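Long-range contacts in imelysin (Bacteroides ovatus ATCC 8483, PDB 3OYV), which probably takes part in bacterial iron uptake as a metal-binding member of the imelysin family, its assignment as a peptidase remaining uncertain: residues G138-L149 and L226-V237; Y27-D38 and A333-F344. All coordinates share one frame; numbering follows the deposited sequence. Where two conformers were deposited one is given.

Contact 1. Residues G138-L149 and L226-V237; sequences GSLDGNINANSL and LNPVVTQYVDAV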
# COMPACT_ATOMS: atom_id res chain seq x y z
N GLY A 138 -13.37 6.93 -10.26
CA GLY A 138 -14.47 6.76 -9.31
C GLY A 138 -14.99 5.35 -9.21
O GLY A 138 -16.18 5.12 -9.04
N SER A 139 -14.09 4.38 -9.33
CA SER A 139 -14.48 2.98 -9.28
C SER A 139 -13.30 2.08 -8.94
O SER A 139 -12.15 2.53 -8.93
CB SER A 139 -15.03 2.55 -10.63
OG SER A 139 -13.95 2.40 -11.57
N LEU A 140 -13.58 0.80 -8.77
CA LEU A 140 -12.53 -0.19 -8.47
C LEU A 140 -12.21 -1.15 -9.58
O LEU A 140 -11.26 -1.90 -9.46
CB LEU A 140 -12.94 -1.04 -7.29
CG LEU A 140 -13.17 -0.25 -6.01
CD1 LEU A 140 -13.69 -1.22 -4.92
CD2 LEU A 140 -11.91 0.53 -5.59
N ASP A 141 -13.15 -1.27 -10.51
CA ASP A 141 -13.25 -2.40 -11.40
C ASP A 141 -12.94 -1.95 -12.82
O ASP A 141 -13.30 -2.63 -13.77
CB ASP A 141 -14.67 -2.99 -11.29
CG ASP A 141 -15.79 -1.92 -11.37
OD1 ASP A 141 -15.56 -0.80 -11.94
OD2 ASP A 141 -16.88 -2.18 -10.80
N GLY A 142 -12.32 -0.79 -12.96
CA GLY A 142 -11.92 -0.25 -14.25
C GLY A 142 -13.03 0.41 -15.05
O GLY A 142 -12.81 0.80 -16.20
N ASN A 143 -14.22 0.55 -14.47
CA ASN A 143 -15.31 1.29 -15.14
C ASN A 143 -15.16 2.85 -14.96
O ASN A 143 -14.86 3.21 -13.79
CB ASN A 143 -16.64 0.80 -14.54
CG ASN A 143 -17.81 0.94 -15.49
OD1 ASN A 143 -17.78 1.74 -16.41
ND2 ASN A 143 -18.85 0.17 -15.25
N ILE A 144 -15.30 3.75 -16.00
CA ILE A 144 -15.30 5.18 -15.74
C ILE A 144 -16.70 5.56 -15.24
O ILE A 144 -17.70 5.54 -15.98
CB ILE A 144 -14.94 5.97 -16.98
CG1 ILE A 144 -13.55 5.54 -17.44
CG2 ILE A 144 -15.01 7.47 -16.71
CD1 ILE A 144 -13.21 6.09 -18.74
N ASN A 145 -16.79 5.86 -13.96
CA ASN A 145 -18.07 6.17 -13.37
C ASN A 145 -18.60 7.51 -13.86
O ASN A 145 -17.84 8.47 -14.08
CB ASN A 145 -17.97 6.21 -11.84
CG ASN A 145 -19.29 6.08 -11.20
OD1 ASN A 145 -19.87 7.06 -10.78
ND2 ASN A 145 -19.81 4.88 -11.14
N ALA A 146 -19.93 7.62 -13.96
CA ALA A 146 -20.55 8.89 -14.29
C ALA A 146 -20.16 10.03 -13.36
O ALA A 146 -20.09 11.17 -13.81
CB ALA A 146 -22.11 8.77 -14.28
N ASN A 147 -19.96 9.71 -12.08
CA ASN A 147 -19.58 10.70 -11.08
C ASN A 147 -18.10 10.53 -10.74
O ASN A 147 -17.72 10.03 -9.72
CB ASN A 147 -20.47 10.59 -9.86
CG ASN A 147 -21.89 11.00 -10.15
OD1 ASN A 147 -22.82 10.20 -10.01
ND2 ASN A 147 -22.06 12.20 -10.58
N SER A 148 -17.24 10.95 -11.65
CA SER A 148 -15.79 10.82 -11.48
C SER A 148 -15.11 12.07 -12.01
O SER A 148 -15.66 12.77 -12.86
CB SER A 148 -15.27 9.60 -12.22
OG SER A 148 -15.41 9.73 -13.64
N LEU A 149 -13.88 12.28 -11.55
CA LEU A 149 -13.06 13.35 -12.10
C LEU A 149 -12.91 13.13 -13.59
O LEU A 149 -12.96 14.09 -14.35
CB LEU A 149 -11.68 13.38 -11.44
CG LEU A 149 -11.57 13.95 -10.03
CD1 LEU A 149 -10.13 13.82 -9.53
CD2 LEU A 149 -12.05 15.42 -10.02
N LEU A 226 -18.47 19.34 -8.02
CA LEU A 226 -17.52 18.42 -7.40
C LEU A 226 -18.05 17.58 -6.24
O LEU A 226 -17.50 16.53 -5.94
CB LEU A 226 -16.23 19.14 -7.01
CG LEU A 226 -15.38 19.68 -8.19
CD1 LEU A 226 -14.14 20.40 -7.62
CD2 LEU A 226 -14.97 18.60 -9.14
N ASN A 227 -19.14 18.01 -5.61
CA ASN A 227 -19.73 17.19 -4.55
C ASN A 227 -19.97 15.74 -4.97
O ASN A 227 -19.63 14.84 -4.22
CB ASN A 227 -21.02 17.79 -4.01
CG ASN A 227 -20.81 18.90 -3.00
OD1 ASN A 227 -19.69 19.29 -2.68
ND2 ASN A 227 -21.93 19.45 -2.49
N PRO A 228 -20.62 15.51 -6.13
CA PRO A 228 -20.88 14.11 -6.48
C PRO A 228 -19.61 13.32 -6.74
O PRO A 228 -19.59 12.10 -6.56
CB PRO A 228 -21.79 14.19 -7.72
CG PRO A 228 -21.87 15.56 -8.08
CD PRO A 228 -21.34 16.46 -6.99
N VAL A 229 -18.58 14.01 -7.20
CA VAL A 229 -17.28 13.37 -7.42
C VAL A 229 -16.72 12.92 -6.04
O VAL A 229 -16.25 11.78 -5.90
CB VAL A 229 -16.30 14.31 -8.14
CG1 VAL A 229 -14.89 13.69 -8.16
CG2 VAL A 229 -16.81 14.64 -9.57
N VAL A 230 -16.77 13.80 -5.05
CA VAL A 230 -16.26 13.49 -3.70
C VAL A 230 -17.06 12.33 -3.08
O VAL A 230 -16.49 11.39 -2.53
CB VAL A 230 -16.21 14.70 -2.80
CG1 VAL A 230 -15.78 14.31 -1.39
CG2 VAL A 230 -15.27 15.79 -3.39
N THR A 231 -18.37 12.38 -3.21
CA THR A 231 -19.23 11.39 -2.60
C THR A 231 -18.96 10.03 -3.21
O THR A 231 -18.81 9.02 -2.49
CB THR A 231 -20.69 11.83 -2.72
OG1 THR A 231 -20.85 12.98 -1.92
CG2 THR A 231 -21.67 10.72 -2.32
N GLN A 232 -18.89 9.97 -4.54
CA GLN A 232 -18.60 8.72 -5.24
C GLN A 232 -17.23 8.15 -4.88
O GLN A 232 -17.05 6.94 -4.70
CB GLN A 232 -18.75 8.85 -6.76
CG GLN A 232 -18.39 7.66 -7.60
CD GLN A 232 -19.30 6.48 -7.44
OE1 GLN A 232 -20.39 6.56 -6.87
NE2 GLN A 232 -18.87 5.38 -8.00
N TYR A 233 -16.24 9.04 -4.82
CA TYR A 233 -14.88 8.63 -4.47
C TYR A 233 -14.83 7.97 -3.10
O TYR A 233 -14.25 6.91 -2.90
CB TYR A 233 -13.99 9.85 -4.52
CG TYR A 233 -12.58 9.76 -3.98
CD1 TYR A 233 -11.51 9.35 -4.76
CD2 TYR A 233 -12.33 10.16 -2.68
CE1 TYR A 233 -10.21 9.31 -4.25
CE2 TYR A 233 -11.04 10.18 -2.16
CZ TYR A 233 -9.99 9.76 -2.97
OH TYR A 233 -8.71 9.81 -2.47
N VAL A 234 -15.48 8.59 -2.14
CA VAL A 234 -15.48 8.05 -0.77
C VAL A 234 -16.28 6.75 -0.72
O VAL A 234 -15.80 5.74 -0.17
CB VAL A 234 -16.05 9.08 0.22
CG1 VAL A 234 -16.33 8.45 1.60
CG2 VAL A 234 -15.11 10.31 0.35
N ASP A 235 -17.47 6.74 -1.30
CA ASP A 235 -18.39 5.61 -1.12
C ASP A 235 -18.06 4.41 -1.98
O ASP A 235 -18.38 3.30 -1.56
CB ASP A 235 -19.85 6.06 -1.36
CG ASP A 235 -20.41 6.96 -0.28
OD1 ASP A 235 -19.82 7.02 0.81
OD2 ASP A 235 -21.47 7.58 -0.56
N ALA A 236 -17.46 4.62 -3.17
CA ALA A 236 -17.14 3.55 -4.10
C ALA A 236 -15.67 3.16 -4.13
O ALA A 236 -15.34 2.04 -4.48
CB ALA A 236 -17.63 3.91 -5.53
N VAL A 237 -14.78 4.08 -3.80
CA VAL A 237 -13.35 3.79 -3.86
C VAL A 237 -12.75 3.60 -2.47
O VAL A 237 -12.24 2.51 -2.15
CB VAL A 237 -12.57 4.82 -4.70
CG1 VAL A 237 -11.06 4.47 -4.73
CG2 VAL A 237 -13.13 4.85 -6.14
O HOH W 1 -15.52 9.97 -7.97
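Gln232 reaches from helix 223-261 into the segment 138-149, most of it loop, and stacks its amide on that of Asn145, joining the connection between helices 121-137 and 149-156 to a long helix of the mainly helical imelysin fold. The two side chains arrive from opposite directions and their amide planes lie only 7° apart, with Gln232 NE2 3.3 Å from Asn145 CG. This is a face-to-face overlap without a hydrogen bond between the amides. The polar grip is taken elsewhere: Gln232 NE2 donates to Gly138 O at 2.9 Å, nearly straight, within its own amide plane and in the carbonyl plane of the glycine. With CG opposite the backbone N (chi1 176°), the Gln232 chain leaves the helix and then folds at chi2 (67°), which turns the amide toward Gly138. Asn145 has its rotation set from within the loop, because its OD1 closes an Asx turn by accepting from Asn147 N. Asn147 continues the cover, crossing Pro228 at about a right angle with ND2 3.5 Å from Pro228 CB, while Asn147 O sits 3.2 Å from Gln232 CG. A water lies 2.8 Å from both Asn147 O and Val229 O, though it has more acceptors nearby than protons to give. Where helix 149-156 begins, Ser148 is the N-cap: its OG donates to Asn145 O and accepts from Thr151 N. Beyond it Leu149 crosses Val229 at about a right angle, CD2 3.8 Å from Val229 CG1, and also lies against Val75 of helix 71-102. At the other end, Leu140 sets its branch point, CG, 3.5 Å from Ala236 O, and its CD2 nears Val237 CG1. Val237 sends its other methyl, CG2, to the backbone, 3.4 Å from Ser139 N.

Contact 2. Residues Y27-D38 and A333-F344; sequences YMRNVAALLKTD and AAVESAQNVRGF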
# COMPACT_ATOMS: atom_id res chain seq x y z
N TYR A 27 5.93 -14.73 16.92
CA TYR A 27 6.17 -13.40 16.35
C TYR A 27 5.31 -13.17 15.11
O TYR A 27 4.79 -12.08 14.91
CB TYR A 27 7.64 -13.11 16.09
CG TYR A 27 7.86 -11.62 15.99
CD1 TYR A 27 7.56 -10.79 17.08
CD2 TYR A 27 8.32 -11.04 14.82
CE1 TYR A 27 7.75 -9.44 17.00
CE2 TYR A 27 8.52 -9.67 14.75
CZ TYR A 27 8.23 -8.87 15.85
OH TYR A 27 8.42 -7.50 15.81
N MSE A 28 5.14 -14.20 14.27
CA MSE A 28 4.21 -14.10 13.13
C MSE A 28 2.83 -13.72 13.64
O MSE A 28 2.18 -12.85 13.07
CB MSE A 28 4.09 -15.39 12.33
CG MSE A 28 5.15 -15.62 11.31
SE MSE A 28 4.65 -17.01 10.10
CE MSE A 28 4.41 -18.43 11.39
N ARG A 29 2.37 -14.43 14.67
CA ARG A 29 1.07 -14.12 15.26
C ARG A 29 1.01 -12.66 15.73
O ARG A 29 0.02 -11.97 15.50
CB ARG A 29 0.70 -15.06 16.42
CG ARG A 29 -0.56 -14.73 17.11
CD ARG A 29 -0.92 -15.81 18.08
NE ARG A 29 -2.03 -15.32 18.90
CZ ARG A 29 -2.67 -16.02 19.83
NH1 ARG A 29 -2.29 -17.24 20.11
NH2 ARG A 29 -3.68 -15.48 20.51
N ASN A 30 2.06 -12.22 16.41
CA ASN A 30 2.09 -10.86 16.91
C ASN A 30 1.96 -9.84 15.77
O ASN A 30 1.16 -8.91 15.84
CB ASN A 30 3.39 -10.60 17.68
CG ASN A 30 3.30 -9.32 18.51
OD1 ASN A 30 2.54 -9.27 19.48
ND2 ASN A 30 4.03 -8.27 18.11
N VAL A 31 2.74 -10.04 14.71
CA VAL A 31 2.73 -9.09 13.60
C VAL A 31 1.38 -9.12 12.86
O VAL A 31 0.84 -8.06 12.50
CB VAL A 31 3.92 -9.36 12.68
CG1 VAL A 31 3.85 -8.49 11.41
CG2 VAL A 31 5.25 -9.13 13.41
N ALA A 32 0.80 -10.30 12.69
CA ALA A 32 -0.49 -10.44 12.02
C ALA A 32 -1.60 -9.83 12.88
O ALA A 32 -2.54 -9.23 12.35
CB ALA A 32 -0.81 -11.89 11.72
N ALA A 33 -1.51 -9.97 14.23
CA ALA A 33 -2.48 -9.38 15.15
C ALA A 33 -2.46 -7.87 15.04
O ALA A 33 -3.50 -7.21 15.03
CB ALA A 33 -2.19 -9.84 16.57
N LEU A 34 -1.25 -7.31 14.97
CA LEU A 34 -1.11 -5.86 14.86
C LEU A 34 -1.74 -5.35 13.55
O LEU A 34 -2.38 -4.32 13.50
CB LEU A 34 0.35 -5.43 14.94
CG LEU A 34 1.03 -5.62 16.31
CD1 LEU A 34 2.53 -5.43 16.17
CD2 LEU A 34 0.44 -4.66 17.35
N LEU A 35 -1.50 -6.09 12.48
CA LEU A 35 -2.04 -5.76 11.15
C LEU A 35 -3.57 -5.81 11.14
O LEU A 35 -4.23 -4.99 10.50
CB LEU A 35 -1.46 -6.68 10.06
CG LEU A 35 -0.15 -6.30 9.37
CD1 LEU A 35 0.43 -7.47 8.57
CD2 LEU A 35 -0.36 -5.02 8.53
N LYS A 36 -4.12 -6.82 11.81
CA LYS A 36 -5.57 -7.00 11.94
C LYS A 36 -6.18 -5.82 12.70
O LYS A 36 -7.17 -5.23 12.27
CB LYS A 36 -5.82 -8.34 12.64
CG LYS A 36 -7.22 -8.66 13.04
CD LYS A 36 -7.30 -10.05 13.68
CE LYS A 36 -8.65 -10.27 14.34
NZ LYS A 36 -9.76 -10.27 13.33
N THR A 37 -5.58 -5.49 13.83
CA THR A 37 -6.05 -4.38 14.64
C THR A 37 -5.99 -3.08 13.85
O THR A 37 -6.95 -2.33 13.84
CB THR A 37 -5.22 -4.29 15.92
OG1 THR A 37 -5.49 -5.46 16.72
CG2 THR A 37 -5.57 -3.03 16.72
N ASP A 38 -4.86 -2.82 13.21
CA ASP A 38 -4.66 -1.57 12.46
C ASP A 38 -5.67 -1.44 11.32
O ASP A 38 -6.27 -0.38 11.13
CB ASP A 38 -3.23 -1.48 11.94
CG ASP A 38 -2.23 -1.11 13.01
OD1 ASP A 38 -2.66 -0.51 14.00
OD2 ASP A 38 -1.01 -1.42 12.85
N ALA A 333 -2.46 -8.30 19.91
CA ALA A 333 -1.04 -8.50 19.90
C ALA A 333 -0.50 -8.59 21.32
O ALA A 333 -1.04 -7.99 22.23
CB ALA A 333 -0.35 -7.36 19.18
N ALA A 334 0.58 -9.34 21.49
CA ALA A 334 1.34 -9.40 22.75
C ALA A 334 2.16 -8.13 22.98
O ALA A 334 2.32 -7.69 24.12
CB ALA A 334 2.28 -10.62 22.75
N VAL A 335 2.71 -7.57 21.91
CA VAL A 335 3.64 -6.45 21.99
C VAL A 335 3.35 -5.46 20.86
O VAL A 335 3.29 -5.84 19.68
CB VAL A 335 5.10 -6.92 21.85
CG1 VAL A 335 6.06 -5.72 21.83
CG2 VAL A 335 5.50 -7.90 22.98
N GLU A 336 3.24 -4.19 21.23
CA GLU A 336 3.09 -3.08 20.30
C GLU A 336 4.47 -2.79 19.69
O GLU A 336 5.14 -1.83 20.11
CB GLU A 336 2.48 -1.87 21.02
CG GLU A 336 1.95 -0.81 20.12
CD GLU A 336 0.71 -1.26 19.34
OE1 GLU A 336 -0.18 -1.94 19.93
OE2 GLU A 336 0.63 -0.88 18.13
N SER A 337 4.86 -3.59 18.71
CA SER A 337 6.19 -3.59 18.20
C SER A 337 6.56 -2.28 17.49
O SER A 337 5.70 -1.53 17.01
CB SER A 337 6.32 -4.73 17.21
OG SER A 337 6.07 -6.02 17.80
N ALA A 338 7.86 -2.06 17.39
CA ALA A 338 8.42 -0.93 16.64
C ALA A 338 8.02 -1.03 15.17
O ALA A 338 7.85 -2.12 14.61
CB ALA A 338 9.93 -0.93 16.78
N GLN A 339 7.90 0.14 14.55
CA GLN A 339 7.51 0.24 13.14
C GLN A 339 8.36 -0.62 12.22
O GLN A 339 7.83 -1.32 11.34
CB GLN A 339 7.56 1.72 12.72
CG GLN A 339 6.45 2.54 13.34
CD GLN A 339 6.54 4.02 13.11
OE1 GLN A 339 7.54 4.51 12.58
NE2 GLN A 339 5.49 4.74 13.50
N ASN A 340 9.68 -0.63 12.43
CA ASN A 340 10.59 -1.31 11.53
C ASN A 340 10.76 -2.82 11.77
O ASN A 340 11.58 -3.47 11.12
CB ASN A 340 11.94 -0.57 11.45
CG ASN A 340 12.70 -0.62 12.74
OD1 ASN A 340 12.34 -1.36 13.66
ND2 ASN A 340 13.80 0.16 12.81
N VAL A 341 9.97 -3.37 12.69
CA VAL A 341 9.88 -4.83 12.87
C VAL A 341 8.41 -5.28 12.93
O VAL A 341 8.10 -6.34 13.45
CB VAL A 341 10.67 -5.30 14.12
CG1 VAL A 341 12.18 -5.02 13.95
CG2 VAL A 341 10.08 -4.71 15.41
N ARG A 342 7.52 -4.52 12.30
CA ARG A 342 6.12 -4.94 12.17
C ARG A 342 5.66 -4.68 10.72
O ARG A 342 6.47 -4.40 9.82
CB ARG A 342 5.24 -4.23 13.19
CG ARG A 342 5.15 -2.74 12.95
CD ARG A 342 4.50 -2.04 14.11
NE ARG A 342 3.03 -2.05 14.14
CZ ARG A 342 2.27 -1.72 15.18
NH1 ARG A 342 2.78 -1.50 16.41
NH2 ARG A 342 0.97 -1.65 15.04
N GLY A 343 4.36 -4.77 10.53
CA GLY A 343 3.74 -4.45 9.27
C GLY A 343 3.83 -5.53 8.23
O GLY A 343 4.43 -6.60 8.43
N PHE A 344 3.26 -5.20 7.07
CA PHE A 344 3.20 -6.15 5.98
C PHE A 344 4.56 -6.75 5.60
O PHE A 344 4.65 -7.92 5.26
CB PHE A 344 2.59 -5.51 4.74
CG PHE A 344 1.08 -5.44 4.73
CD1 PHE A 344 0.36 -6.62 4.62
CD2 PHE A 344 0.40 -4.22 4.74
CE1 PHE A 344 -0.99 -6.59 4.52
CE2 PHE A 344 -0.99 -4.19 4.64
CZ PHE A 344 -1.69 -5.39 4.57
O HOH W 2 8.71 -6.49 18.44
O HOH W 3 2.17 -5.56 12.12
O HOH W 4 -3.42 -5.96 18.50
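Asn30, on helix 21-47, is docked by its amide onto the backbone of the segment 333-344, mostly loop, which leads into helix 343-351 and Gly343, the first residue of the GxHxxE signature of imelysin-like proteins. With CG opposite the backbone N (chi1 -165°), the amide extends to Val335 and pairs with it in both directions: OD1 accepts from Val335 N at 3.0 Å, and ND2 donates to a lone pair of Val335 O. Ala334 N adds a weak bond to the same OD1. One turn earlier, Tyr27 swings its ring out so that OH donates to Val341 O at 2.6 Å, tilted from the carbonyl plane; a water joins this hydroxyl to Ser337 OG. Val31 CG2 packs on one face of the ring, offset toward its rim, and Trp321 meets the ring edge-to-face. Leu34 packs against Ala333 with one methyl and against Arg342 with the other. Its CD2 presses on Ala333 CB at a tight 3.4 Å, while CD1 lies 3.8 Å above the centre of the Arg342 guanidinium. That group is steered there from a first torsion that sets CG between N and the carbonyl carbon (chi1 66°) and by a bend at chi3. All five of its N-H groups have acceptors: NH1 and NH2 both grip Glu336 OE2, NH1 also takes Ser337 O, NE takes Asn301 O, and NH2 completes a salt bridge to Asp38 OD2, 3.0 Å away on the syn side. The Asp38 carboxylate is nearly coplanar with the guanidinium. Asp38, Glu336 and Arg342 together form a salt-bridge network. Nearby, a water links Val31 O to Gly343 N. Leu35 CD2 makes a CH-pi contact with Phe344, near the start of helix 343-351, 3.9 Å from the ring centroid and 9° off its normal.

How the contacts relate
Contact 2 joins a helix near the start of the chain to a segment near its end, and contact 1 is nested inside the long stretch of chain so closed. Along the chain the order is 27-38, 138-149, 226-237 and 333-344. The two sites lie on opposite sides of the chain's centre, with centres 33 Å apart and nearest atoms about 15 Å apart. Helix 223-261 relates them: its early part carries 226-237, while Asn249, Asp250 and Tyr253 farther along meet residues of contact 2. One helix thus spans much of the elongated molecule, and contact 2 brings parts from both imelysin sequence ranges together at the signature motif, while contact 1 joins the connection between helices 121-137 and 149-156 to that helix.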